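Local structure of ribose 5-phosphate isomerase (Trypanosoma cruzi, 3M1P) at residues P47-A50 against S51-A54; E135-H138 against V139-E143; K144-A147 against I148-H152. The protein probably catalyses the reversible interconversion of ribose 5-phosphate and ribulose 5-phosphate, as a type B isomerase of the pentose phosphate pathway. The protein carries 1 engineered substitution. All coordinates share one frame; numbering follows the deposited sequence.

Contact 1. Residues P47-A50 against S51-A54; sequences PDFA and SRVA
Phe49 and Arg52 point the same way, side by side, from successive turns of helix 46-58, one of the alpha-helices packed on the five-stranded parallel sheet of this alpha/beta fold. The pair illustrates how a helix can seat the foot of a long side chain on its own backbone and bring the tip near a ring three residues back. At the foot, Arg52 CB rests 3.4 Å from Asp48 O, with Phe49 O also close by. CG stands anti to the backbone N (chi1 -162°), and the chain beyond it is fully extended, which takes the guanidinium well clear of the helix axis. At the tip, NH1 makes a weak hydrogen bond to Cys36 O in a loop of the same chain. The ring and guanidinium planes are inclined by 54°, a loose contact rather than a stack.

The helix itself is held by i to i+4 hydrogen bonds, such as Ser51 N to Pro47 O at 2.8 Å. Ala50 turns inward to Leu67 on the sheet and to Met75 and Ala78 of helix 73-80, whereas Asp48 OD2 forms a salt bridge with Lys144 of the second subunit. Where the two side chains come closest, Phe49 CE1 lies 4.1 Å from Arg52 NH1, at the edge of the guanidinium and near its plane.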
ATOM      1  N   PRO A  47      -8.307 -14.376 -17.540  1.00 22.14           N
ATOM      2  CA  PRO A  47      -8.072 -15.805 -17.272  1.00 21.69           C
ATOM      3  C   PRO A  47      -7.320 -16.558 -18.380  1.00 21.63           C
ATOM      4  O   PRO A  47      -6.563 -17.468 -18.069  1.00 21.17           O
ATOM      5  CB  PRO A  47      -9.483 -16.366 -17.118  1.00 21.55           C
ATOM      6  CG  PRO A  47     -10.293 -15.203 -16.674  1.00 21.98           C
ATOM      7  CD  PRO A  47      -9.749 -14.068 -17.484  1.00 21.91           C
ATOM      8  N   ASP A  48      -7.518 -16.151 -19.639  1.00 21.76           N
ATOM      9  CA  ASP A  48      -6.864 -16.757 -20.814  1.00 22.17           C
ATOM     10  C   ASP A  48      -5.346 -16.593 -20.793  1.00 21.93           C
ATOM     11  O   ASP A  48      -4.607 -17.502 -21.171  1.00 21.84           O
ATOM     12  CB  ASP A  48      -7.406 -16.145 -22.123  1.00 21.95           C
ATOM     13  CG  ASP A  48      -8.880 -16.434 -22.352  1.00 22.51           C
ATOM     14  OD1 ASP A  48      -9.381 -17.497 -21.912  1.00 22.80           O
ATOM     15  OD2 ASP A  48      -9.545 -15.581 -22.981  1.00 23.54           O
ATOM     16  N   PHE A  49      -4.881 -15.425 -20.365  1.00 21.92           N
ATOM     17  CA  PHE A  49      -3.440 -15.191 -20.282  1.00 21.69           C
ATOM     18  C   PHE A  49      -2.852 -15.661 -18.957  1.00 21.22           C
ATOM     19  O   PHE A  49      -1.716 -16.115 -18.913  1.00 21.02           O
ATOM     20  CB  PHE A  49      -3.112 -13.738 -20.589  1.00 22.04           C
ATOM     21  CG  PHE A  49      -3.278 -13.391 -22.041  1.00 22.99           C
ATOM     22  CD1 PHE A  49      -2.235 -13.602 -22.941  1.00 23.88           C
ATOM     23  CD2 PHE A  49      -4.484 -12.877 -22.514  1.00 24.69           C
ATOM     24  CE1 PHE A  49      -2.385 -13.291 -24.295  1.00 24.97           C
ATOM     25  CE2 PHE A  49      -4.649 -12.560 -23.866  1.00 25.05           C
ATOM     26  CZ  PHE A  49      -3.595 -12.764 -24.758  1.00 24.75           C
ATOM     27  N   ALA A  50      -3.636 -15.574 -17.883  1.00 21.18           N
ATOM     28  CA  ALA A  50      -3.252 -16.203 -16.620  1.00 21.12           C
ATOM     29  C   ALA A  50      -3.014 -17.695 -16.860  1.00 21.17           C
ATOM     30  O   ALA A  50      -1.976 -18.234 -16.471  1.00 20.87           O
ATOM     31  CB  ALA A  50      -4.317 -15.987 -15.554  1.00 20.68           C
ATOM     32  N   SER A  51      -3.983 -18.345 -17.511  1.00 21.56           N
ATOM     33  CA  SER A  51      -3.904 -19.774 -17.852  1.00 22.01           C
ATOM     34  C   SER A  51      -2.673 -20.048 -18.706  1.00 21.48           C
ATOM     35  O   SER A  51      -1.907 -20.960 -18.423  1.00 21.46           O
ATOM     36  CB  SER A  51      -5.162 -20.209 -18.612  1.00 22.20           C
ATOM     37  OG  SER A  51      -5.086 -21.580 -18.971  1.00 24.76           O
ATOM     38  N   ARG A  52      -2.480 -19.232 -19.738  1.00 21.48           N
ATOM     39  CA  ARG A  52      -1.349 -19.395 -20.647  1.00 21.88           C
ATOM     40  C   ARG A  52      -0.011 -19.430 -19.914  1.00 21.01           C
ATOM     41  O   ARG A  52       0.790 -20.334 -20.129  1.00 21.29           O
ATOM     42  CB  ARG A  52      -1.338 -18.304 -21.723  1.00 22.15           C
ATOM     43  CG  ARG A  52      -0.469 -18.670 -22.898  1.00 24.27           C
ATOM     44  CD  ARG A  52      -0.246 -17.506 -23.818  1.00 28.54           C
ATOM     45  NE  ARG A  52       0.383 -17.954 -25.061  1.00 33.13           N
ATOM     46  CZ  ARG A  52       0.603 -17.182 -26.124  1.00 34.96           C
ATOM     47  NH1 ARG A  52       0.252 -15.891 -26.112  1.00 34.05           N
ATOM     48  NH2 ARG A  52       1.183 -17.707 -27.203  1.00 34.81           N
ATOM     49  N   VAL A  53       0.214 -18.451 -19.040  1.00 20.03           N
ATOM     50  CA  VAL A  53       1.461 -18.355 -18.278  1.00 18.60           C
ATOM     51  C   VAL A  53       1.525 -19.410 -17.172  1.00 18.19           C
ATOM     52  O   VAL A  53       2.544 -20.071 -16.986  1.00 18.18           O
ATOM     53  CB  VAL A  53       1.632 -16.927 -17.701  1.00 18.60           C
ATOM     54  CG1 VAL A  53       2.769 -16.870 -16.646  1.00 17.36           C
ATOM     55  CG2 VAL A  53       1.845 -15.936 -18.843  1.00 17.14           C
ATOM     56  N   ALA A  54       0.427 -19.566 -16.444  1.00 17.77           N
ATOM     57  CA  ALA A  54       0.318 -20.583 -15.403  1.00 17.94           C
ATOM     58  C   ALA A  54       0.659 -22.003 -15.895  1.00 17.99           C
ATOM     59  O   ALA A  54       1.389 -22.731 -15.223  1.00 17.72           O
ATOM     60  CB  ALA A  54      -1.074 -20.554 -14.801  1.00 17.61           C
TER

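Contact 2. Residues E135-H138 against V139-E143; sequences EERH and VRRIE. With PO4 (phosphate ion), chain C.
The hydrogen bond of 3.2 Å from Val139 N to Glu135 O, the N-cap residue, opens an alpha-helical ladder that continues from Arg140 to Glu136, Arg141 to Arg137 and Ile142 to His138. One turn apart, Arg137 and Arg141 converge on a phosphate ion. In Arg137, CG sits between the backbone N and the carbonyl carbon (chi1 68°), and from there the extended chain carries the guanidinium back past the helix start. It grips the anion twice: Arg137 NE reaches phosphate O2 at 2.8 Å and Arg137 NH2 reaches O1 at 2.7 Å. Arg137 NH1 is engaged by Glu135 OE1 at 2.7 Å in a salt bridge, which, with the two phosphate bonds, holds the rotation of the group.

Arg141 brings NH1 to the same phosphate O2, 3.1 Å away in a nearly straight bond (167°). Its guanidinium stands almost perpendicular to that of Arg137 (86°), with Arg137 CB over the centre of one face. Such clustering of basic side chains at a helix start makes an anion pocket shared between subunits, because His11 and Arg113 of the second subunit bind the ion; as in related type B isomerases, it probably marks the place of the substrate phosphate. Asp45 of the second subunit pairs with Arg140 NE and Arg141 NE. His138 NE2 lies 3.2 Å above the Arg137 guanidinium plane, toward its rim, while ND1 is hydrogen-bonded to Ser133 OG.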
ATOM      1  N   GLU A 135      13.096 -23.579   4.713  1.00 31.41           N
ATOM      2  CA  GLU A 135      12.875 -23.914   6.124  1.00 32.01           C
ATOM      3  C   GLU A 135      11.733 -24.906   6.318  1.00 31.47           C
ATOM      4  O   GLU A 135      10.743 -24.887   5.576  1.00 31.34           O
ATOM      5  CB  GLU A 135      12.689 -22.654   6.986  1.00 31.80           C
ATOM      6  CG  GLU A 135      14.001 -21.902   7.251  1.00 32.92           C
ATOM      7  CD  GLU A 135      13.810 -20.576   7.986  1.00 34.10           C
ATOM      8  OE1 GLU A 135      12.994 -20.509   8.933  1.00 36.03           O
ATOM      9  OE2 GLU A 135      14.495 -19.589   7.620  1.00 38.01           O
ATOM     10  N   GLU A 136      11.901 -25.770   7.317  1.00 31.12           N
ATOM     11  CA  GLU A 136      11.031 -26.932   7.549  1.00 30.90           C
ATOM     12  C   GLU A 136       9.531 -26.614   7.505  1.00 29.26           C
ATOM     13  O   GLU A 136       8.770 -27.298   6.821  1.00 28.85           O
ATOM     14  CB  GLU A 136      11.413 -27.631   8.871  1.00 30.71           C
ATOM     15  CG  GLU A 136      10.544 -28.841   9.218  1.00 32.95           C
ATOM     16  CD  GLU A 136      11.060 -29.644  10.408  1.00 33.23           C
ATOM     17  OE1 GLU A 136      11.307 -29.051  11.484  1.00 35.86           O
ATOM     18  OE2 GLU A 136      11.202 -30.882  10.264  1.00 36.63           O
ATOM     19  N   ARG A 137       9.118 -25.572   8.224  1.00 28.03           N
ATOM     20  CA  ARG A 137       7.699 -25.219   8.310  1.00 26.90           C
ATOM     21  C   ARG A 137       7.086 -24.790   6.971  1.00 25.95           C
ATOM     22  O   ARG A 137       5.952 -25.158   6.678  1.00 25.40           O
ATOM     23  CB  ARG A 137       7.438 -24.194   9.425  1.00 26.95           C
ATOM     24  CG  ARG A 137       8.019 -22.815   9.186  1.00 27.92           C
ATOM     25  CD  ARG A 137       8.059 -22.005  10.464  1.00 28.88           C
ATOM     26  NE  ARG A 137       8.341 -20.600  10.184  1.00 30.24           N
ATOM     27  CZ  ARG A 137       9.563 -20.102  10.008  1.00 32.03           C
ATOM     28  NH1 ARG A 137      10.624 -20.893  10.093  1.00 31.97           N
ATOM     29  NH2 ARG A 137       9.726 -18.807   9.744  1.00 32.26           N
ATOM     30  N   HIS A 138       7.852 -24.061   6.151  1.00 24.92           N
ATOM     31  CA  HIS A 138       7.382 -23.620   4.830  1.00 24.42           C
ATOM     32  C   HIS A 138       7.235 -24.776   3.849  1.00 23.66           C
ATOM     33  O   HIS A 138       6.251 -24.832   3.111  1.00 23.60           O
ATOM     34  CB  HIS A 138       8.268 -22.507   4.254  1.00 24.20           C
ATOM     35  CG  HIS A 138       8.522 -21.394   5.219  1.00 25.17           C
ATOM     36  ND1 HIS A 138       9.760 -20.807   5.376  1.00 26.81           N
ATOM     37  CD2 HIS A 138       7.704 -20.789   6.112  1.00 25.43           C
ATOM     38  CE1 HIS A 138       9.689 -19.878   6.311  1.00 26.94           C
ATOM     39  NE2 HIS A 138       8.452 -19.850   6.777  1.00 26.77           N
ATOM     40  N   VAL A 139       8.201 -25.696   3.867  1.00 23.20           N
ATOM     41  CA  VAL A 139       8.141 -26.924   3.066  1.00 22.57           C
ATOM     42  C   VAL A 139       6.892 -27.732   3.419  1.00 22.55           C
ATOM     43  O   VAL A 139       6.111 -28.104   2.535  1.00 22.79           O
ATOM     44  CB  VAL A 139       9.430 -27.793   3.224  1.00 22.69           C
ATOM     45  CG1 VAL A 139       9.260 -29.187   2.568  1.00 21.76           C
ATOM     46  CG2 VAL A 139      10.642 -27.063   2.645  1.00 22.28           C
ATOM     47  N   ARG A 140       6.697 -27.987   4.710  1.00 22.56           N
ATOM     48  CA  ARG A 140       5.497 -28.679   5.179  1.00 22.89           C
ATOM     49  C   ARG A 140       4.218 -27.969   4.689  1.00 22.81           C
ATOM     50  O   ARG A 140       3.295 -28.622   4.199  1.00 23.56           O
ATOM     51  CB  ARG A 140       5.508 -28.824   6.709  1.00 22.55           C
ATOM     52  CG  ARG A 140       4.282 -29.581   7.273  1.00 23.23           C
ATOM     53  CD  ARG A 140       4.283 -29.659   8.800  1.00 22.86           C
ATOM     54  NE  ARG A 140       4.152 -28.358   9.451  1.00 23.21           N
ATOM     55  CZ  ARG A 140       5.126 -27.762  10.134  1.00 24.52           C
ATOM     56  NH1 ARG A 140       6.308 -28.359  10.261  1.00 26.13           N
ATOM     57  NH2 ARG A 140       4.931 -26.572  10.685  1.00 21.88           N
ATOM     58  N   ARG A 141       4.176 -26.638   4.788  1.00 22.34           N
ATOM     59  CA  ARG A 141       2.965 -25.889   4.408  1.00 21.96           C
ATOM     60  C   ARG A 141       2.707 -25.883   2.891  1.00 21.62           C
ATOM     61  O   ARG A 141       1.570 -26.047   2.446  1.00 21.41           O
ATOM     62  CB  ARG A 141       2.989 -24.469   4.989  1.00 21.70           C
ATOM     63  CG  ARG A 141       2.751 -24.425   6.484  1.00 21.60           C
ATOM     64  CD  ARG A 141       3.385 -23.193   7.108  1.00 24.15           C
ATOM     65  NE  ARG A 141       3.356 -23.225   8.573  1.00 25.15           N
ATOM     66  CZ  ARG A 141       4.037 -22.390   9.358  1.00 25.60           C
ATOM     67  NH1 ARG A 141       4.812 -21.446   8.835  1.00 26.18           N
ATOM     68  NH2 ARG A 141       3.952 -22.498  10.672  1.00 26.69           N
ATOM     69  N   ILE A 142       3.765 -25.700   2.110  1.00 21.54           N
ATOM     70  CA  ILE A 142       3.677 -25.831   0.659  1.00 21.93           C
ATOM     71  C   ILE A 142       3.194 -27.232   0.259  1.00 22.16           C
ATOM     72  O   ILE A 142       2.382 -27.377  -0.651  1.00 22.22           O
ATOM     73  CB  ILE A 142       5.031 -25.468  -0.038  1.00 21.59           C
ATOM     74  CG1 ILE A 142       5.270 -23.954   0.053  1.00 21.35           C
ATOM     75  CG2 ILE A 142       5.018 -25.919  -1.503  1.00 21.57           C
ATOM     76  CD1 ILE A 142       6.723 -23.517   0.060  1.00 20.72           C
ATOM     77  N   GLU A 143       3.685 -28.256   0.954  1.00 23.09           N
ATOM     78  CA  GLU A 143       3.248 -29.631   0.712  1.00 23.99           C
ATOM     79  C   GLU A 143       1.759 -29.799   1.021  1.00 23.79           C
ATOM     80  O   GLU A 143       1.054 -30.509   0.311  1.00 23.87           O
ATOM     81  CB  GLU A 143       4.118 -30.615   1.502  1.00 24.29           C
ATOM     82  CG  GLU A 143       3.748 -32.104   1.377  1.00 27.90           C
ATOM     83  CD  GLU A 143       3.505 -32.599  -0.057  1.00 31.63           C
ATOM     84  OE1 GLU A 143       4.254 -32.220  -0.992  1.00 33.06           O
ATOM     85  OE2 GLU A 143       2.553 -33.400  -0.235  1.00 33.11           O
TER
HETATM   86  P   PO4 C 154       6.027 -17.884  10.580  0.50 24.90           P
HETATM   87  O1  PO4 C 154       7.465 -17.460  10.491  0.50 23.04           O
HETATM   88  O2  PO4 C 154       5.945 -19.376  10.777  0.50 24.41           O
HETATM   89  O3  PO4 C 154       5.300 -17.498   9.315  0.50 23.53           O
HETATM   90  O4  PO4 C 154       5.386 -17.216  11.779  0.50 23.72           O

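Contact 3. Residues K144-A147 against I148-H152; sequences KIRA and IEASH
Arg146 and Glu149 cross at about a right angle, their guanidinium and carboxylate planes 72° apart. The opposite charges share a helix flank but form no salt bridge, Arg146 NH1 lying 6.4 Å from Glu149 OE1. Glu149 is laid back along the preceding turn, its OE1 3.7 Å from Arg146 CA and 4.0 Å from Arg146 CG. Each polar end has its own partner: Arg146 NH2 pairs with Glu143 one turn earlier, and Glu149 OE2 meets Lys81 of the second subunit. The Arg146 chain, bent at chi3, leaves NH1 in loose contact with Ala150 CB.

These residues belong to the last turns of the C-terminal helix 136-150, an arm that lies against a neighbouring subunit and is held inside by i to i+4 bonds, for instance Ala150 N to Arg146 O at 3.0 Å. On another flank Ile148 folds over the preceding turn, with CG1 only 3.3 Å from Lys144 O; Ile148 also packs on Lys81 of the second subunit, while Lys144 NZ forms salt bridges with Asp45 and Asp48 of that subunit. Ile148 O is gripped twice by side chains from further along. With OG set between its backbone N and carbonyl carbon (chi1 75°), Ser151 donates a hydrogen bond of 2.9 Å from OG to Ile148 O. His152 ND1 donates to Ile148 O from the opposite face of the carbonyl plane, at 3.0 Å.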
ATOM      1  N   LYS A 144       1.281 -29.116   2.062  1.00 23.89           N
ATOM      2  CA  LYS A 144      -0.153 -29.104   2.379  1.00 23.62           C
ATOM      3  C   LYS A 144      -0.970 -28.402   1.303  1.00 23.73           C
ATOM      4  O   LYS A 144      -2.127 -28.745   1.091  1.00 24.09           O
ATOM      5  CB  LYS A 144      -0.425 -28.495   3.763  1.00 23.52           C
ATOM      6  CG  LYS A 144       0.108 -29.348   4.911  1.00 23.78           C
ATOM      7  CD  LYS A 144      -0.350 -28.855   6.283  1.00 23.11           C
ATOM      8  CE  LYS A 144       0.133 -29.817   7.365  1.00 19.91           C
ATOM      9  NZ  LYS A 144      -0.129 -29.307   8.743  1.00 18.81           N
ATOM     10  N   ILE A 145      -0.369 -27.431   0.613  1.00 23.84           N
ATOM     11  CA  ILE A 145      -1.033 -26.799  -0.538  1.00 23.66           C
ATOM     12  C   ILE A 145      -1.188 -27.811  -1.677  1.00 23.89           C
ATOM     13  O   ILE A 145      -2.264 -27.921  -2.284  1.00 23.35           O
ATOM     14  CB  ILE A 145      -0.291 -25.511  -1.023  1.00 23.39           C
ATOM     15  CG1 ILE A 145      -0.233 -24.474   0.115  1.00 23.60           C
ATOM     16  CG2 ILE A 145      -0.958 -24.945  -2.277  1.00 22.70           C
ATOM     17  CD1 ILE A 145       0.540 -23.205  -0.193  1.00 23.55           C
ATOM     18  N   ARG A 146      -0.103 -28.541  -1.943  1.00 24.40           N
ATOM     19  CA  ARG A 146      -0.076 -29.626  -2.921  1.00 25.31           C
ATOM     20  C   ARG A 146      -1.114 -30.702  -2.579  1.00 25.15           C
ATOM     21  O   ARG A 146      -1.794 -31.220  -3.468  1.00 24.51           O
ATOM     22  CB  ARG A 146       1.332 -30.243  -2.984  1.00 26.08           C
ATOM     23  CG  ARG A 146       1.623 -31.042  -4.257  1.00 29.01           C
ATOM     24  CD  ARG A 146       2.667 -32.161  -4.020  1.00 35.50           C
ATOM     25  NE  ARG A 146       2.294 -33.051  -2.910  1.00 38.34           N
ATOM     26  CZ  ARG A 146       1.435 -34.071  -2.997  1.00 40.08           C
ATOM     27  NH1 ARG A 146       0.841 -34.377  -4.151  1.00 40.43           N
ATOM     28  NH2 ARG A 146       1.166 -34.788  -1.916  1.00 40.90           N
ATOM     29  N   ALA A 147      -1.229 -31.027  -1.291  1.00 25.18           N
ATOM     30  CA  ALA A 147      -2.211 -32.004  -0.814  1.00 25.74           C
ATOM     31  C   ALA A 147      -3.647 -31.562  -1.118  1.00 25.92           C
ATOM     32  O   ALA A 147      -4.470 -32.382  -1.525  1.00 26.27           O
ATOM     33  CB  ALA A 147      -2.025 -32.256   0.688  1.00 25.93           C
ATOM     34  N   ILE A 148      -3.931 -30.270  -0.918  1.00 25.89           N
ATOM     35  CA  ILE A 148      -5.232 -29.660  -1.271  1.00 25.77           C
ATOM     36  C   ILE A 148      -5.550 -29.792  -2.769  1.00 25.93           C
ATOM     37  O   ILE A 148      -6.672 -30.137  -3.137  1.00 25.57           O
ATOM     38  CB  ILE A 148      -5.321 -28.159  -0.820  1.00 25.50           C
ATOM     39  CG1 ILE A 148      -5.328 -28.045   0.704  1.00 25.34           C
ATOM     40  CG2 ILE A 148      -6.567 -27.483  -1.386  1.00 25.51           C
ATOM     41  CD1 ILE A 148      -5.092 -26.627   1.236  1.00 25.41           C
ATOM     42  N   GLU A 149      -4.563 -29.504  -3.618  1.00 26.63           N
ATOM     43  CA  GLU A 149      -4.654 -29.754  -5.069  1.00 27.52           C
ATOM     44  C   GLU A 149      -5.024 -31.198  -5.398  1.00 28.09           C
ATOM     45  O   GLU A 149      -5.940 -31.451  -6.185  1.00 27.94           O
ATOM     46  CB  GLU A 149      -3.321 -29.458  -5.753  1.00 27.33           C
ATOM     47  CG  GLU A 149      -3.116 -28.039  -6.198  1.00 27.87           C
ATOM     48  CD  GLU A 149      -1.668 -27.763  -6.578  1.00 28.59           C
ATOM     49  OE1 GLU A 149      -0.815 -28.647  -6.359  1.00 29.07           O
ATOM     50  OE2 GLU A 149      -1.377 -26.656  -7.076  1.00 27.84           O
ATOM     51  N   ALA A 150      -4.287 -32.140  -4.807  1.00 29.16           N
ATOM     52  CA  ALA A 150      -4.490 -33.562  -5.077  1.00 29.95           C
ATOM     53  C   ALA A 150      -5.922 -33.974  -4.729  1.00 30.61           C
ATOM     54  O   ALA A 150      -6.607 -34.582  -5.555  1.00 30.73           O
ATOM     55  CB  ALA A 150      -3.481 -34.402  -4.315  1.00 29.95           C
ATOM     56  N   SER A 151      -6.379 -33.596  -3.533  1.00 31.11           N
ATOM     57  CA  SER A 151      -7.718 -33.965  -3.059  1.00 32.25           C
ATOM     58  C   SER A 151      -8.879 -33.464  -3.942  1.00 32.87           C
ATOM     59  O   SER A 151     -10.026 -33.873  -3.748  1.00 33.48           O
ATOM     60  CB  SER A 151      -7.916 -33.513  -1.609  1.00 32.05           C
ATOM     61  OG  SER A 151      -8.130 -32.115  -1.536  1.00 33.34           O
ATOM     62  N   HIS A 152      -8.578 -32.585  -4.898  1.00 33.25           N
ATOM     63  CA  HIS A 152      -9.576 -32.052  -5.826  1.00 33.95           C
ATOM     64  C   HIS A 152      -9.282 -32.429  -7.289  1.00 34.75           C
ATOM     65  O   HIS A 152      -9.984 -31.992  -8.202  1.00 35.26           O
ATOM     66  CB  HIS A 152      -9.708 -30.530  -5.666  1.00 33.43           C
ATOM     67  CG  HIS A 152     -10.308 -30.116  -4.360  1.00 32.69           C
ATOM     68  ND1 HIS A 152      -9.563 -29.561  -3.341  1.00 32.17           N
ATOM     69  CD2 HIS A 152     -11.580 -30.181  -3.902  1.00 31.37           C
ATOM     70  CE1 HIS A 152     -10.350 -29.311  -2.311  1.00 31.03           C
ATOM     71  NE2 HIS A 152     -11.580 -29.675  -2.626  1.00 30.72           N
TER

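From the N terminus, contact 1 comes first, within helix 46-58 on the parallel sheet; contacts 2 and 3 follow much later, back to back on helix 136-150. Each joins neighbouring turns of a single helix, so none closes a long loop, and the three run in series without nesting or crossing. Contact 1 belongs to the compact body of the chain, its centre 26 Å from that of contact 2 and 21 Å from that of contact 3. The C-terminal helix contributes two arginines to the phosphate site near its start and makes intersubunit pairs further on. Through it the two regions meet between chains: Lys144 and Ile148 meet Pro47, Asp48 and Ser51 of the second subunit.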